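Local coordinates for Rik1-associated factor 1 (Schizosaccharomyces pombe, PDB 4O9D), which is a subunit of the Clr4 complex, which ubiquitylates and methylates histone H3 to establish heterochromatin, and contains the WD-repeat beta-propeller described here, at residues F188-G193 against P243-F248; S196-I201 against L217-T222; S238-P243 against H283-N288. One frame throughout, in Å; residues are numbered along the deposited sequence.

All three contacts lie on one side of the beta-propeller. Interaction 2 is a strand pairing within one blade, with a buried hydrophobic face and a salt bridge at the end where strand 198-204 begins and 214-219 finishes. Interactions 1 and 3 join successive blades instead: 188-193 meets the turn 243-248 at the surface, largely through water and one side-chain amide, while 238-243 lies against 283-288 in a mostly buried contact of side chains upon backbone. Interaction 1 borders both others. Ser-189 pairs with Lys-198 of interaction 2, and Pro-243 is shared with interaction 3, whose strand 235-241 neighbours strand 247-253 in the same sheet. Interactions 2 and 3 touch through apolar packing of Ile-200 on Leu-239 and Met-241.

Interaction 1: F188-G193 against P243-F248; sequences FSNFLG and PSQVGF
Phe-191 and Gln-245 bring the two backbones closest, their CA atoms 5.0 Å apart, where a loop leaving strand 182-189 passes the turn that leads into strand 247-253. Phe-191 CA points its hydrogen almost straight at Gln-245 O (3.5 Å, 170°). Water 1 bridges the same place, accepting from Phe-191 N, donating to Gln-245 O and bonding Ser-189 OG. The chain of Gln-245 is extended beyond CG and crosses Leu-192 at about a right angle; its OE1 takes a weak, bent bond from Leu-192 N (2.9 Å, 123°), and water 2 adds a weak bond to OE1 while accepting from Asn-190 N. These loops belong to consecutive blades of the propeller, each four antiparallel strands. Leu-192 CD1 rests on the Gln-245 amide, 3.6 Å from CD, and its CB approaches Ser-244 O. Asn-190 OD1 closes an Asx motif by accepting from Gly-193 N at 2.8 Å, a donor well above the carbonyl plane; Asp-197 holds its ND2. The Phe-191 ring presents its edge to Gln-245 O, with CE1 4.1 Å from Val-246 CG1. Ser-244 OG accepts from Val-246 N in an ST turn and also bonds His-242 ND1.

Interaction 2: S196-I201 against L217-T222; sequences SDKVII and LFDAST
Val-199 and Phe-218 form the hydrogen-bonded pair at the middle of this antiparallel hairpin, each amide bonded to the other's carbonyl at 2.8 Å. Lys-198 with Asp-219 and Ile-200 with Leu-217 are the non-hydrogen-bonded pairs beside it, and Ala-220 N bonds to Asp-197 O where the strands end.

On the face carrying Val-199 and Phe-218, the small Ala-220 CB is a low bump that touches Val-199 CG2 at 3.8 Å and Asp-197 CB. At the other end of the pairing, Ile-201 reaches across to Phe-218: its CD1 settles obliquely against the ring, 3.6 Å from CE1. Leu-171 of the preceding blade packs on Val-199, Ile-201 and Phe-218, so this face abuts the neighbouring sheet.

The opposite face has its own fit. Leu-217 CG lies anti to the backbone N (chi1 -166°), and its branch CD1 lies against two neighbours, 3.6 Å from Ile-200 CG1 and 3.9 Å from Lys-198 CB. Lys-198 bends at chi2 (-65°), then runs extended past Phe-218 O to Asp-219, where NZ meets OD1 at 2.9 Å from the anti side.

The carboxylate of Asp-219 divides its work. OD1 takes the lysine and water 3, which also donates to Asp-197 O and accepts from Ser-221 N; OD2 accepts from Thr-222 N, an Asx motif, and from Thr-222 OG1. So many donors should favour the charged form of this buried aspartate, and its two oxygens link the salt bridge to the turn beyond the strand.

Interaction 3: S238-P243 against H283-N288; sequences SLYMHP and HATISN
Tyr-240 stands on the backbone of 283-288, its CB 3.3 Å from Ala-284 O. CG, anti to the backbone N, lies over Thr-285 CA, and the ring spreads above that residue: Thr-285 CB sits 4.0 Å from the ring centroid and 7° off the normal, a CH-pi contact over the centre of one face. CD2 and CE2 meet Thr-285 CG2, whereas CD1 and CE1 pass Ile-286 N. CE1 also comes within 3.6 Å of Ile-286 O. At the tip, OH bonds water 5, which donates to both Ile-286 O and Asn-288 OD1, linking the hydroxyl to the end of strand 281-286 and the turn after it.

Other side chains fasten either end. Ser-238 OG accepts a nearly straight bond from Ala-284 N (3.1 Å, 172°). His-242 turns its ring edge to the turn after the strand, where NE2 gives weak bonds to Ser-287 O (2.8 Å) and Asn-288 O (3.0 Å). With ND1 engaged by the following turn at Ser-244, both ring nitrogens have partners, which should limit the ring's rotation. Ile-286 CG2 packs on CD2 of the same imidazole at 3.6 Å. Pro-243 CG touches Asn-288 OD1, while Asn-288 ND2 is held by Gly-348 O.

The two strands run 16° from parallel with axes 6.1 Å apart, and each lies at the edge of its own four-stranded antiparallel sheet. Near-parallel first strands of consecutive blades, set side by side towards the centre of the ring and joined through side chains rather than backbone bonds, are the arrangement of a beta-propeller, here of the WD-repeat kind.

Interaction 1: F188-G193 against P243-F248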
loop_
_atom_site.group_PDB
_atom_site.type_symbol
_atom_site.label_atom_id
_atom_site.label_comp_id
_atom_site.label_asym_id
_atom_site.label_seq_id
_atom_site.Cartn_x
_atom_site.Cartn_y
_atom_site.Cartn_z
ATOM N N PHE A 188 -4.331 -8.502 7.858
ATOM C CA PHE A 188 -5.222 -9.340 8.638
ATOM C C PHE A 188 -6.120 -10.197 7.761
ATOM O O PHE A 188 -6.423 -9.821 6.632
ATOM C CB PHE A 188 -6.106 -8.463 9.519
ATOM C CG PHE A 188 -5.399 -7.896 10.726
ATOM C CD1 PHE A 188 -5.224 -8.670 11.868
ATOM C CD2 PHE A 188 -4.920 -6.591 10.724
ATOM C CE1 PHE A 188 -4.566 -8.138 13.019
ATOM C CE2 PHE A 188 -4.272 -6.063 11.858
ATOM C CZ PHE A 188 -4.111 -6.850 13.002
ATOM N N SER A 189 -6.600 -11.313 8.304
ATOM C CA SER A 189 -7.506 -12.177 7.559
ATOM C C SER A 189 -8.504 -12.858 8.500
ATOM O O SER A 189 -8.101 -13.407 9.533
ATOM C CB SER A 189 -6.681 -13.223 6.798
ATOM O OG SER A 189 -7.500 -14.125 6.077
ATOM N N ASN A 190 -9.794 -12.824 8.154
ATOM C CA ASN A 190 -10.821 -13.521 8.956
ATOM C C ASN A 190 -12.038 -14.012 8.160
ATOM O O ASN A 190 -13.089 -14.312 8.739
ATOM C CB ASN A 190 -11.306 -12.685 10.163
ATOM C CG ASN A 190 -12.029 -11.400 9.763
ATOM O OD1 ASN A 190 -12.525 -11.249 8.637
ATOM N ND2 ASN A 190 -12.104 -10.464 10.708
ATOM N N PHE A 191 -11.903 -14.113 6.848
ATOM C CA PHE A 191 -12.943 -14.753 6.034
ATOM C C PHE A 191 -14.280 -14.033 6.255
ATOM O O PHE A 191 -15.302 -14.644 6.585
ATOM C CB PHE A 191 -13.013 -16.251 6.373
ATOM C CG PHE A 191 -13.928 -17.056 5.486
ATOM C CD1 PHE A 191 -13.998 -16.816 4.125
ATOM C CD2 PHE A 191 -14.715 -18.079 6.028
ATOM C CE1 PHE A 191 -14.852 -17.572 3.300
ATOM C CE2 PHE A 191 -15.567 -18.844 5.212
ATOM C CZ PHE A 191 -15.626 -18.589 3.852
ATOM N N LEU A 192 -14.218 -12.709 6.077
ATOM C CA LEU A 192 -15.351 -11.798 6.231
ATOM C C LEU A 192 -16.038 -11.969 7.574
ATOM O O LEU A 192 -17.262 -12.025 7.643
ATOM C CB LEU A 192 -16.369 -11.964 5.084
ATOM C CG LEU A 192 -17.248 -10.737 4.780
ATOM C CD1 LEU A 192 -16.383 -9.532 4.403
ATOM C CD2 LEU A 192 -18.249 -11.015 3.648
ATOM N N GLY A 193 -15.253 -12.046 8.646
ATOM C CA GLY A 193 -15.831 -12.126 9.987
ATOM C C GLY A 193 -16.368 -13.494 10.409
ATOM O O GLY A 193 -16.872 -13.649 11.527
ATOM N N PRO A 243 -12.018 -8.446 -1.831
ATOM C CA PRO A 243 -13.037 -7.749 -1.023
ATOM C C PRO A 243 -14.030 -8.718 -0.353
ATOM O O PRO A 243 -14.685 -8.351 0.610
ATOM C CB PRO A 243 -13.804 -6.900 -2.064
ATOM C CG PRO A 243 -12.882 -6.748 -3.209
ATOM C CD PRO A 243 -12.038 -8.002 -3.242
ATOM N N SER A 244 -14.159 -9.927 -0.884
ATOM C CA SER A 244 -15.028 -10.940 -0.277
ATOM C C SER A 244 -14.295 -11.675 0.838
ATOM O O SER A 244 -14.894 -12.449 1.584
ATOM C CB SER A 244 -15.447 -11.964 -1.312
ATOM O OG SER A 244 -14.345 -12.815 -1.596
ATOM N N GLN A 245 -12.990 -11.426 0.921
ATOM C CA GLN A 245 -12.099 -12.064 1.884
ATOM C C GLN A 245 -12.104 -13.608 1.813
ATOM O O GLN A 245 -11.740 -14.271 2.772
ATOM C CB GLN A 245 -12.419 -11.542 3.295
ATOM C CG GLN A 245 -12.488 -9.968 3.358
ATOM C CD GLN A 245 -12.848 -9.412 4.745
ATOM O OE1 GLN A 245 -12.991 -10.156 5.711
ATOM N NE2 GLN A 245 -12.987 -8.090 4.838
ATOM N N VAL A 246 -12.489 -14.177 0.673
ATOM C CA VAL A 246 -12.409 -15.636 0.493
ATOM C C VAL A 246 -10.988 -16.081 0.134
ATOM O O VAL A 246 -10.638 -17.264 0.236
ATOM C CB VAL A 246 -13.414 -16.147 -0.598
ATOM C CG1 VAL A 246 -14.849 -15.670 -0.281
ATOM C CG2 VAL A 246 -12.988 -15.681 -1.989
ATOM N N GLY A 247 -10.155 -15.140 -0.289
ATOM C CA GLY A 247 -8.810 -15.483 -0.721
ATOM C C GLY A 247 -7.940 -14.268 -0.984
ATOM O O GLY A 247 -8.436 -13.141 -1.097
ATOM N N PHE A 248 -6.634 -14.493 -1.070
ATOM C CA PHE A 248 -5.705 -13.417 -1.333
ATOM C C PHE A 248 -4.611 -13.894 -2.261
ATOM O O PHE A 248 -4.416 -15.105 -2.421
ATOM C CB PHE A 248 -5.130 -12.841 -0.031
ATOM C CG PHE A 248 -4.294 -13.817 0.786
ATOM C CD1 PHE A 248 -4.894 -14.756 1.610
ATOM C CD2 PHE A 248 -2.909 -13.722 0.796
ATOM C CE1 PHE A 248 -4.124 -15.645 2.371
ATOM C CE2 PHE A 248 -2.137 -14.586 1.541
ATOM C CZ PHE A 248 -2.747 -15.555 2.341
HETATM O O HOH W 1 -9.782 -13.216 4.844
HETATM O O HOH W 2 -10.521 -10.760 6.330
#

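Interaction 2: S196-I201 against L217-T222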
loop_
_atom_site.group_PDB
_atom_site.type_symbol
_atom_site.label_atom_id
_atom_site.label_comp_id
_atom_site.label_asym_id
_atom_site.label_seq_id
_atom_site.Cartn_x
_atom_site.Cartn_y
_atom_site.Cartn_z
ATOM N N SER A 196 -11.723 -16.543 13.240
ATOM C CA SER A 196 -10.913 -15.668 14.108
ATOM C C SER A 196 -9.818 -14.944 13.294
ATOM O O SER A 196 -9.449 -15.384 12.188
ATOM C CB SER A 196 -10.269 -16.456 15.248
ATOM O OG SER A 196 -9.422 -17.478 14.752
ATOM N N ASP A 197 -9.305 -13.843 13.832
ATOM C CA ASP A 197 -8.289 -13.041 13.126
ATOM C C ASP A 197 -6.934 -13.729 13.017
ATOM O O ASP A 197 -6.389 -14.208 14.007
ATOM C CB ASP A 197 -8.088 -11.691 13.817
ATOM C CG ASP A 197 -9.188 -10.688 13.478
ATOM O OD1 ASP A 197 -10.237 -11.110 12.946
ATOM O OD2 ASP A 197 -9.002 -9.482 13.751
ATOM N N LYS A 198 -6.383 -13.762 11.806
ATOM C CA LYS A 198 -5.006 -14.228 11.598
ATOM C C LYS A 198 -4.232 -13.079 10.937
ATOM O O LYS A 198 -4.839 -12.163 10.371
ATOM C CB LYS A 198 -4.972 -15.476 10.697
ATOM C CG LYS A 198 -5.909 -16.627 11.113
ATOM C CD LYS A 198 -5.483 -17.222 12.464
ATOM C CE LYS A 198 -6.456 -18.306 12.950
ATOM N NZ LYS A 198 -5.849 -19.200 13.998
ATOM N N VAL A 199 -2.909 -13.144 10.999
ATOM C CA VAL A 199 -2.033 -12.100 10.487
ATOM C C VAL A 199 -1.106 -12.792 9.509
ATOM O O VAL A 199 -0.413 -13.753 9.861
ATOM C CB VAL A 199 -1.192 -11.474 11.610
ATOM C CG1 VAL A 199 -0.270 -10.368 11.061
ATOM C CG2 VAL A 199 -2.118 -10.950 12.710
ATOM N N ILE A 200 -1.119 -12.316 8.271
ATOM C CA ILE A 200 -0.243 -12.835 7.239
ATOM C C ILE A 200 0.971 -11.914 7.182
ATOM O O ILE A 200 0.828 -10.692 7.133
ATOM C CB ILE A 200 -0.970 -12.810 5.858
ATOM C CG1 ILE A 200 -2.281 -13.610 5.917
ATOM C CG2 ILE A 200 -0.050 -13.307 4.763
ATOM C CD1 ILE A 200 -3.336 -13.125 4.826
ATOM N N ILE A 201 2.169 -12.478 7.198
ATOM C CA ILE A 201 3.367 -11.661 7.052
ATOM C C ILE A 201 4.249 -12.125 5.887
ATOM O O ILE A 201 4.581 -13.312 5.765
ATOM C CB ILE A 201 4.237 -11.704 8.300
ATOM C CG1 ILE A 201 3.441 -11.258 9.525
ATOM C CG2 ILE A 201 5.485 -10.804 8.126
ATOM C CD1 ILE A 201 4.288 -11.094 10.759
ATOM N N LEU A 217 2.036 -17.308 8.612
ATOM C CA LEU A 217 0.762 -16.970 9.215
ATOM C C LEU A 217 0.876 -16.955 10.731
ATOM O O LEU A 217 1.560 -17.809 11.308
ATOM C CB LEU A 217 -0.286 -17.998 8.814
ATOM C CG LEU A 217 -1.752 -17.626 9.080
ATOM C CD1 LEU A 217 -2.247 -16.472 8.151
ATOM C CD2 LEU A 217 -2.645 -18.887 8.946
ATOM N N PHE A 218 0.186 -16.004 11.369
ATOM C CA PHE A 218 0.150 -15.909 12.834
ATOM C C PHE A 218 -1.312 -15.849 13.330
ATOM O O PHE A 218 -2.204 -15.376 12.619
ATOM C CB PHE A 218 0.885 -14.651 13.296
ATOM C CG PHE A 218 2.386 -14.716 13.157
ATOM C CD1 PHE A 218 3.001 -14.463 11.932
ATOM C CD2 PHE A 218 3.176 -15.000 14.257
ATOM C CE1 PHE A 218 4.391 -14.518 11.812
ATOM C CE2 PHE A 218 4.551 -15.058 14.151
ATOM C CZ PHE A 218 5.167 -14.826 12.930
ATOM N N ASP A 219 -1.568 -16.325 14.547
ATOM C CA ASP A 219 -2.877 -16.128 15.169
ATOM C C ASP A 219 -2.864 -14.793 15.916
ATOM O O ASP A 219 -1.951 -14.533 16.716
ATOM C CB ASP A 219 -3.189 -17.278 16.143
ATOM C CG ASP A 219 -4.521 -17.101 16.823
ATOM O OD1 ASP A 219 -5.551 -17.220 16.128
ATOM O OD2 ASP A 219 -4.532 -16.799 18.035
ATOM N N ALA A 220 -3.849 -13.928 15.673
ATOM C CA ALA A 220 -3.795 -12.593 16.278
ATOM C C ALA A 220 -4.159 -12.551 17.767
ATOM O O ALA A 220 -3.593 -11.763 18.487
ATOM C CB ALA A 220 -4.659 -11.578 15.512
ATOM N N SER A 221 -5.109 -13.352 18.224
ATOM C CA SER A 221 -5.476 -13.253 19.648
ATOM C C SER A 221 -4.391 -13.850 20.567
ATOM O O SER A 221 -4.203 -13.379 21.689
ATOM C CB SER A 221 -6.855 -13.847 19.923
ATOM O OG SER A 221 -6.974 -15.150 19.405
ATOM N N THR A 222 -3.657 -14.862 20.095
ATOM C CA THR A 222 -2.527 -15.379 20.865
ATOM C C THR A 222 -1.188 -14.799 20.407
ATOM O O THR A 222 -0.165 -15.002 21.067
ATOM C CB THR A 222 -2.442 -16.919 20.827
ATOM O OG1 THR A 222 -2.272 -17.378 19.474
ATOM C CG2 THR A 222 -3.703 -17.544 21.431
HETATM O O HOH W 3 -6.910 -14.847 16.472
#

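Interaction 3: S238-P243 against H283-N288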
loop_
_atom_site.group_PDB
_atom_site.type_symbol
_atom_site.label_atom_id
_atom_site.label_comp_id
_atom_site.label_asym_id
_atom_site.label_seq_id
_atom_site.Cartn_x
_atom_site.Cartn_y
_atom_site.Cartn_z
ATOM N N SER A 238 4.228 -8.284 -2.623
ATOM C CA SER A 238 2.908 -7.689 -2.578
ATOM C C SER A 238 1.842 -8.687 -2.100
ATOM O O SER A 238 1.924 -9.854 -2.412
ATOM C CB SER A 238 2.583 -7.186 -3.997
ATOM O OG SER A 238 1.213 -6.982 -4.171
ATOM N N LEU A 239 0.853 -8.197 -1.354
ATOM C CA LEU A 239 -0.231 -9.009 -0.785
ATOM C C LEU A 239 -1.513 -8.280 -1.070
ATOM O O LEU A 239 -1.592 -7.053 -0.859
ATOM C CB LEU A 239 -0.109 -9.105 0.757
ATOM C CG LEU A 239 1.047 -9.828 1.426
ATOM C CD1 LEU A 239 0.839 -9.841 2.988
ATOM C CD2 LEU A 239 1.179 -11.250 0.949
ATOM N N TYR A 240 -2.520 -9.000 -1.552
ATOM C CA TYR A 240 -3.782 -8.352 -1.871
ATOM C C TYR A 240 -4.937 -9.271 -1.495
ATOM O O TYR A 240 -5.003 -10.388 -1.987
ATOM C CB TYR A 240 -3.833 -7.997 -3.367
ATOM C CG TYR A 240 -5.099 -7.335 -3.808
ATOM C CD1 TYR A 240 -6.261 -8.078 -4.020
ATOM C CD2 TYR A 240 -5.143 -5.965 -4.046
ATOM C CE1 TYR A 240 -7.435 -7.471 -4.467
ATOM C CE2 TYR A 240 -6.326 -5.343 -4.504
ATOM C CZ TYR A 240 -7.465 -6.108 -4.699
ATOM O OH TYR A 240 -8.637 -5.510 -5.100
ATOM N N MET A 241 -5.834 -8.787 -0.635
ATOM C CA MET A 241 -6.990 -9.566 -0.169
ATOM C C MET A 241 -8.251 -9.231 -1.011
ATOM O O MET A 241 -8.608 -8.054 -1.184
ATOM C CB MET A 241 -7.248 -9.273 1.327
ATOM C CG MET A 241 -8.485 -9.975 1.908
ATOM S SD MET A 241 -8.225 -11.769 2.137
ATOM C CE MET A 241 -7.052 -11.770 3.506
ATOM N N HIS A 242 -8.919 -10.249 -1.550
ATOM C CA HIS A 242 -10.173 -10.003 -2.255
ATOM C C HIS A 242 -11.196 -9.367 -1.306
ATOM O O HIS A 242 -11.232 -9.684 -0.102
ATOM C CB HIS A 242 -10.713 -11.274 -2.904
ATOM C CG HIS A 242 -11.764 -11.015 -3.926
ATOM N ND1 HIS A 242 -13.109 -11.147 -3.662
ATOM C CD2 HIS A 242 -11.672 -10.610 -5.215
ATOM C CE1 HIS A 242 -13.802 -10.834 -4.745
ATOM N NE2 HIS A 242 -12.953 -10.517 -5.702
ATOM N N PRO A 243 -12.018 -8.446 -1.831
ATOM C CA PRO A 243 -13.037 -7.749 -1.023
ATOM C C PRO A 243 -14.030 -8.718 -0.353
ATOM O O PRO A 243 -14.685 -8.351 0.610
ATOM C CB PRO A 243 -13.804 -6.900 -2.064
ATOM C CG PRO A 243 -12.882 -6.748 -3.209
ATOM C CD PRO A 243 -12.038 -8.002 -3.242
ATOM N N HIS A 283 3.189 -5.199 -7.902
ATOM C CA HIS A 283 1.820 -5.332 -7.385
ATOM C C HIS A 283 1.099 -6.512 -8.023
ATOM O O HIS A 283 1.096 -6.648 -9.258
ATOM C CB HIS A 283 0.984 -4.061 -7.672
ATOM C CG HIS A 283 1.531 -2.815 -7.052
ATOM N ND1 HIS A 283 1.448 -2.565 -5.702
ATOM C CD2 HIS A 283 2.187 -1.756 -7.595
ATOM C CE1 HIS A 283 2.042 -1.412 -5.430
ATOM N NE2 HIS A 283 2.484 -0.894 -6.561
ATOM N N ALA A 284 0.469 -7.338 -7.192
ATOM C CA ALA A 284 -0.445 -8.374 -7.679
ATOM C C ALA A 284 -1.855 -8.069 -7.187
ATOM O O ALA A 284 -2.015 -7.549 -6.066
ATOM C CB ALA A 284 -0.004 -9.737 -7.170
ATOM N N THR A 285 -2.882 -8.382 -7.988
ATOM C CA THR A 285 -4.265 -8.222 -7.511
ATOM C C THR A 285 -5.145 -9.406 -7.900
ATOM O O THR A 285 -4.720 -10.326 -8.608
ATOM C CB THR A 285 -4.969 -6.915 -8.037
ATOM O OG1 THR A 285 -5.351 -7.091 -9.410
ATOM C CG2 THR A 285 -4.048 -5.705 -7.895
ATOM N N ILE A 286 -6.362 -9.396 -7.375
ATOM C CA ILE A 286 -7.416 -10.269 -7.871
ATOM C C ILE A 286 -8.540 -9.362 -8.322
ATOM O O ILE A 286 -8.852 -8.400 -7.616
ATOM C CB ILE A 286 -8.017 -11.144 -6.753
ATOM C CG1 ILE A 286 -6.957 -12.014 -6.085
ATOM C CG2 ILE A 286 -9.133 -12.005 -7.332
ATOM C CD1 ILE A 286 -7.399 -12.551 -4.713
ATOM N N SER A 287 -9.205 -9.692 -9.425
ATOM C CA SER A 287 -10.355 -8.902 -9.870
ATOM C C SER A 287 -11.487 -8.913 -8.855
ATOM O O SER A 287 -11.573 -9.805 -8.014
ATOM C CB SER A 287 -10.893 -9.395 -11.235
ATOM O OG SER A 287 -11.421 -10.713 -11.139
ATOM N N ASN A 288 -12.352 -7.896 -8.917
ATOM C CA ASN A 288 -13.545 -7.882 -8.088
ATOM C C ASN A 288 -14.444 -9.088 -8.361
ATOM O O ASN A 288 -15.125 -9.552 -7.454
ATOM C CB ASN A 288 -14.338 -6.587 -8.268
ATOM C CG ASN A 288 -13.607 -5.367 -7.693
ATOM O OD1 ASN A 288 -12.759 -5.493 -6.793
ATOM N ND2 ASN A 288 -13.937 -4.180 -8.211
HETATM O O HOH W 4 0.867 -3.775 -3.425
HETATM O O HOH W 5 -10.548 -6.957 -6.242
#